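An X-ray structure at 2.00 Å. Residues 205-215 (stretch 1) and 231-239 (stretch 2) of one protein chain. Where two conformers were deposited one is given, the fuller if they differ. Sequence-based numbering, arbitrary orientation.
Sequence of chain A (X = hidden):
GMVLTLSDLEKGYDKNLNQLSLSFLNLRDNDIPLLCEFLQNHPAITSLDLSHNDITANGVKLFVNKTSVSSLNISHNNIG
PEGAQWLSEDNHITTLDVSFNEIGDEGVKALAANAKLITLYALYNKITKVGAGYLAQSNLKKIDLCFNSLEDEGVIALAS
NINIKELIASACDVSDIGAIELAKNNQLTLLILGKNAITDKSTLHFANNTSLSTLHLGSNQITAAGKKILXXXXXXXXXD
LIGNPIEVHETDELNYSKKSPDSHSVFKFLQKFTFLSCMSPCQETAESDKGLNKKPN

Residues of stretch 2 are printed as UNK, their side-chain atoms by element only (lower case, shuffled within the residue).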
# COMPACT_ATOMS: atom_id res chain seq x y z
N HIS A 205 -1.74 28.23 -4.90
CA HIS A 205 -0.76 28.26 -3.82
C HIS A 205 0.44 27.36 -4.09
O HIS A 205 1.56 27.68 -3.66
CB HIS A 205 -1.43 27.88 -2.50
CG HIS A 205 -2.51 28.83 -2.10
ND1 HIS A 205 -2.26 30.00 -1.41
CD2 HIS A 205 -3.85 28.80 -2.32
CE1 HIS A 205 -3.40 30.64 -1.20
NE2 HIS A 205 -4.38 29.94 -1.75
N PHE A 206 0.23 26.26 -4.80
CA PHE A 206 1.35 25.40 -5.18
C PHE A 206 2.10 26.01 -6.37
O PHE A 206 3.31 25.83 -6.50
CB PHE A 206 0.88 23.98 -5.54
CG PHE A 206 0.53 23.13 -4.34
CD1 PHE A 206 1.49 22.79 -3.39
CD2 PHE A 206 -0.76 22.65 -4.17
CE1 PHE A 206 1.17 22.01 -2.30
CE2 PHE A 206 -1.09 21.86 -3.08
CZ PHE A 206 -0.12 21.54 -2.14
N ALA A 207 1.40 26.73 -7.24
CA ALA A 207 2.09 27.42 -8.33
C ALA A 207 3.01 28.50 -7.77
O ALA A 207 4.07 28.78 -8.32
CB ALA A 207 1.09 28.02 -9.31
N ASN A 208 2.60 29.11 -6.66
CA ASN A 208 3.41 30.19 -6.09
C ASN A 208 4.39 29.71 -5.01
O ASN A 208 5.16 30.50 -4.46
CB ASN A 208 2.50 31.29 -5.53
CG ASN A 208 1.83 32.10 -6.64
OD1 ASN A 208 2.33 32.17 -7.76
ND2 ASN A 208 0.71 32.74 -6.31
N ASN A 209 4.35 28.42 -4.70
CA ASN A 209 5.36 27.80 -3.85
C ASN A 209 6.74 27.91 -4.48
O ASN A 209 6.89 27.76 -5.70
CB ASN A 209 4.99 26.33 -3.59
CG ASN A 209 6.07 25.58 -2.83
OD1 ASN A 209 7.08 25.18 -3.41
ND2 ASN A 209 5.84 25.36 -1.54
N THR A 210 7.77 28.15 -3.67
CA THR A 210 9.12 28.32 -4.20
C THR A 210 10.10 27.25 -3.73
O THR A 210 11.27 27.26 -4.11
CB THR A 210 9.70 29.69 -3.83
OG1 THR A 210 9.70 29.83 -2.40
CG2 THR A 210 8.88 30.82 -4.45
N SER A 211 9.64 26.31 -2.91
CA SER A 211 10.53 25.32 -2.30
C SER A 211 10.42 23.95 -2.96
O SER A 211 11.43 23.27 -3.17
CB SER A 211 10.24 25.20 -0.80
OG SER A 211 8.94 24.67 -0.56
N LEU A 212 9.20 23.53 -3.29
CA LEU A 212 8.97 22.21 -3.87
C LEU A 212 9.66 21.97 -5.21
O LEU A 212 9.62 22.82 -6.10
CB LEU A 212 7.47 21.99 -4.04
CG LEU A 212 6.61 21.89 -2.78
CD1 LEU A 212 5.14 21.85 -3.17
CD2 LEU A 212 6.99 20.66 -1.95
N SER A 213 10.27 20.79 -5.36
CA SER A 213 10.72 20.33 -6.68
C SER A 213 10.01 19.03 -7.05
O SER A 213 10.01 18.62 -8.21
CB SER A 213 12.24 20.14 -6.70
OG SER A 213 12.65 19.12 -5.81
N THR A 214 9.40 18.39 -6.07
CA THR A 214 8.52 17.26 -6.32
C THR A 214 7.15 17.50 -5.69
O THR A 214 7.06 17.86 -4.51
CB THR A 214 9.10 15.94 -5.76
OG1 THR A 214 10.33 15.64 -6.42
CG2 THR A 214 8.11 14.79 -5.98
N LEU A 215 6.09 17.31 -6.47
CA LEU A 215 4.72 17.45 -5.96
C LEU A 215 3.81 16.40 -6.59
O LEU A 215 3.59 16.41 -7.80
CB LEU A 215 4.19 18.86 -6.23
CG LEU A 215 2.74 19.18 -5.84
CD1 LEU A 215 2.51 18.98 -4.35
CD2 LEU A 215 2.36 20.62 -6.23
N UNK A 231 1.30 23.67 -13.70
CA UNK A 231 2.38 23.61 -14.68
C UNK A 231 3.09 24.96 -14.92
O UNK A 231 4.10 24.99 -15.62
c UNK A 231 1.05 20.99 -17.28
c UNK A 231 1.84 23.07 -16.01
c UNK A 231 1.55 21.56 -15.95
o UNK A 231 1.14 19.76 -17.46
o UNK A 231 0.56 21.76 -18.13
N UNK A 232 2.60 26.05 -14.33
CA UNK A 232 3.33 27.32 -14.41
C UNK A 232 4.54 27.31 -13.47
O UNK A 232 5.47 28.09 -13.64
c UNK A 232 1.27 28.70 -15.04
o UNK A 232 1.97 28.46 -12.72
c UNK A 232 2.45 28.55 -14.07
N UNK A 233 4.52 26.43 -12.47
CA UNK A 233 5.65 26.29 -11.57
C UNK A 233 6.71 25.37 -12.16
O UNK A 233 6.58 24.14 -12.11
c UNK A 233 5.20 25.75 -10.21
n UNK A 233 5.89 25.79 -7.89
c UNK A 233 6.29 25.81 -9.15
o UNK A 233 7.49 25.87 -9.47
N UNK A 234 7.76 25.96 -12.72
CA UNK A 234 8.79 25.20 -13.41
C UNK A 234 9.85 24.65 -12.45
O UNK A 234 10.73 23.88 -12.86
c UNK A 234 9.49 26.04 -14.48
o UNK A 234 10.10 27.18 -13.87
c UNK A 234 8.47 26.52 -15.51
N UNK A 235 9.77 25.04 -11.19
CA UNK A 235 10.66 24.49 -10.16
C UNK A 235 10.32 23.03 -9.90
O UNK A 235 11.18 22.23 -9.51
c UNK A 235 11.08 26.71 -8.97
n UNK A 235 7.31 28.87 -8.12
c UNK A 235 10.54 25.30 -8.87
n UNK A 235 9.27 27.75 -7.63
n UNK A 235 9.29 29.56 -9.05
c UNK A 235 8.62 28.73 -8.26
c UNK A 235 10.71 27.53 -7.74
N UNK A 236 9.06 22.68 -10.10
CA UNK A 236 8.60 21.32 -9.89
C UNK A 236 8.96 20.44 -11.09
O UNK A 236 8.32 20.52 -12.14
c UNK A 236 6.63 19.82 -9.43
c UNK A 236 5.21 22.20 -8.18
c UNK A 236 7.08 21.27 -9.65
c UNK A 236 6.70 22.17 -8.48
N UNK A 237 9.97 19.61 -10.92
CA UNK A 237 10.44 18.74 -11.99
C UNK A 237 9.76 17.37 -11.98
O UNK A 237 9.83 16.61 -12.95
c UNK A 237 12.68 19.84 -12.23
c UNK A 237 11.96 18.54 -11.91
o UNK A 237 12.31 18.14 -10.58
N UNK A 238 9.10 17.05 -10.87
CA UNK A 238 8.31 15.83 -10.78
C UNK A 238 6.92 16.17 -10.28
O UNK A 238 6.69 16.27 -9.07
o UNK A 238 7.26 13.28 -10.57
c UNK A 238 8.19 13.50 -9.76
o UNK A 238 8.50 12.70 -8.86
c UNK A 238 8.98 14.80 -9.88
N UNK A 239 6.00 16.37 -11.22
CA UNK A 239 4.61 16.67 -10.95
C UNK A 239 3.73 15.48 -11.33
O UNK A 239 3.73 15.07 -12.49
c UNK A 239 2.48 18.83 -10.11
c UNK A 239 4.17 17.92 -11.72
c UNK A 239 2.72 18.36 -11.54
c UNK A 239 2.36 19.46 -12.52
O HOH W 1 3.97 29.67 -11.02
O HOH W 2 8.24 25.21 -6.02
O HOH W 3 11.94 16.38 -8.73

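Position 231 carries three carbons in an unbranched line, the third bearing two oxygens: two methylene carbons ending in a carboxylate, hence E231. It points away from stretch 1, and an exposed site suits its charge.

Position 232 has one carbon bearing one oxygen and one carbon, the oxygen 3.5 Å from A207 CB. This beta-branched hydroxyl is T232. Its OG1 accepts a hydrogen bond from a water that also donates to A207 O, so the small side chain fits beside an alanine and still serves a polar bridge.

At 233 two carbons end in one oxygen and one nitrogen, a short amide, with the nitrogen 2.9 Å from F206 O: N233. Its ND2 donates there and, weakly, to N209 O (3.1 Å). Its OD1 accepts from the backbone N of position 235 (3.0 Å). An amide can do both, donating across the contact while bracing its own turn.

Position 234 repeats the pattern of 232 and is T234, a small polar side chain suited to an exposed site out of reach of stretch 1.

Position 235 shows three carbons, a nitrogen, then a carbon with two more nitrogens, a guanidinium, one terminal nitrogen 2.7 Å from N209 O: R235. Its NH2 donates to that oxygen, and NE adds a weak bond to N209 O (3.1 Å). T210 CG2 lies over one face of the guanidinium, while N209 O lies at its edge; a long chain ending in a planar donor suits this place.

Position 236 has four carbons, forked at the first, the longer arm ending 3.8 Å from L215 CD2: I236. Its branched apolar side chain suits a buried site, with CG1 3.8 Å from L212 O.

Position 237 has one carbon with an oxygen and a carbon, the oxygen sharing a water with S213 O and T214 OG1: T237. Its backbone N donates to S213 O (2.9 Å), and its hydroxyl suits an exposed, hydrated site.

Position 238 has two carbons, the second with two oxygens, one 3.6 Å from T214 CG2: D238. The acid shares a sheet face with T214 and suits a partly exposed place, its OD2 hydrogen-bonded just outside the stretches.

Position 239 has four carbons forked at the second, one end 4.2 Å from L215 CB: L239, an apolar side chain meeting L215 on the other face.

The contact thus joins two parts. Parallel strands pair through D238 N to S213 O (3.2 Å) and L215 N to D238 O (2.9 Å), while N233 binds backbone carbonyls of F206 and N209, R235 that of N209, and I236 packs against L215.

Stretch 2, residues 231-239: ETNTRITDL
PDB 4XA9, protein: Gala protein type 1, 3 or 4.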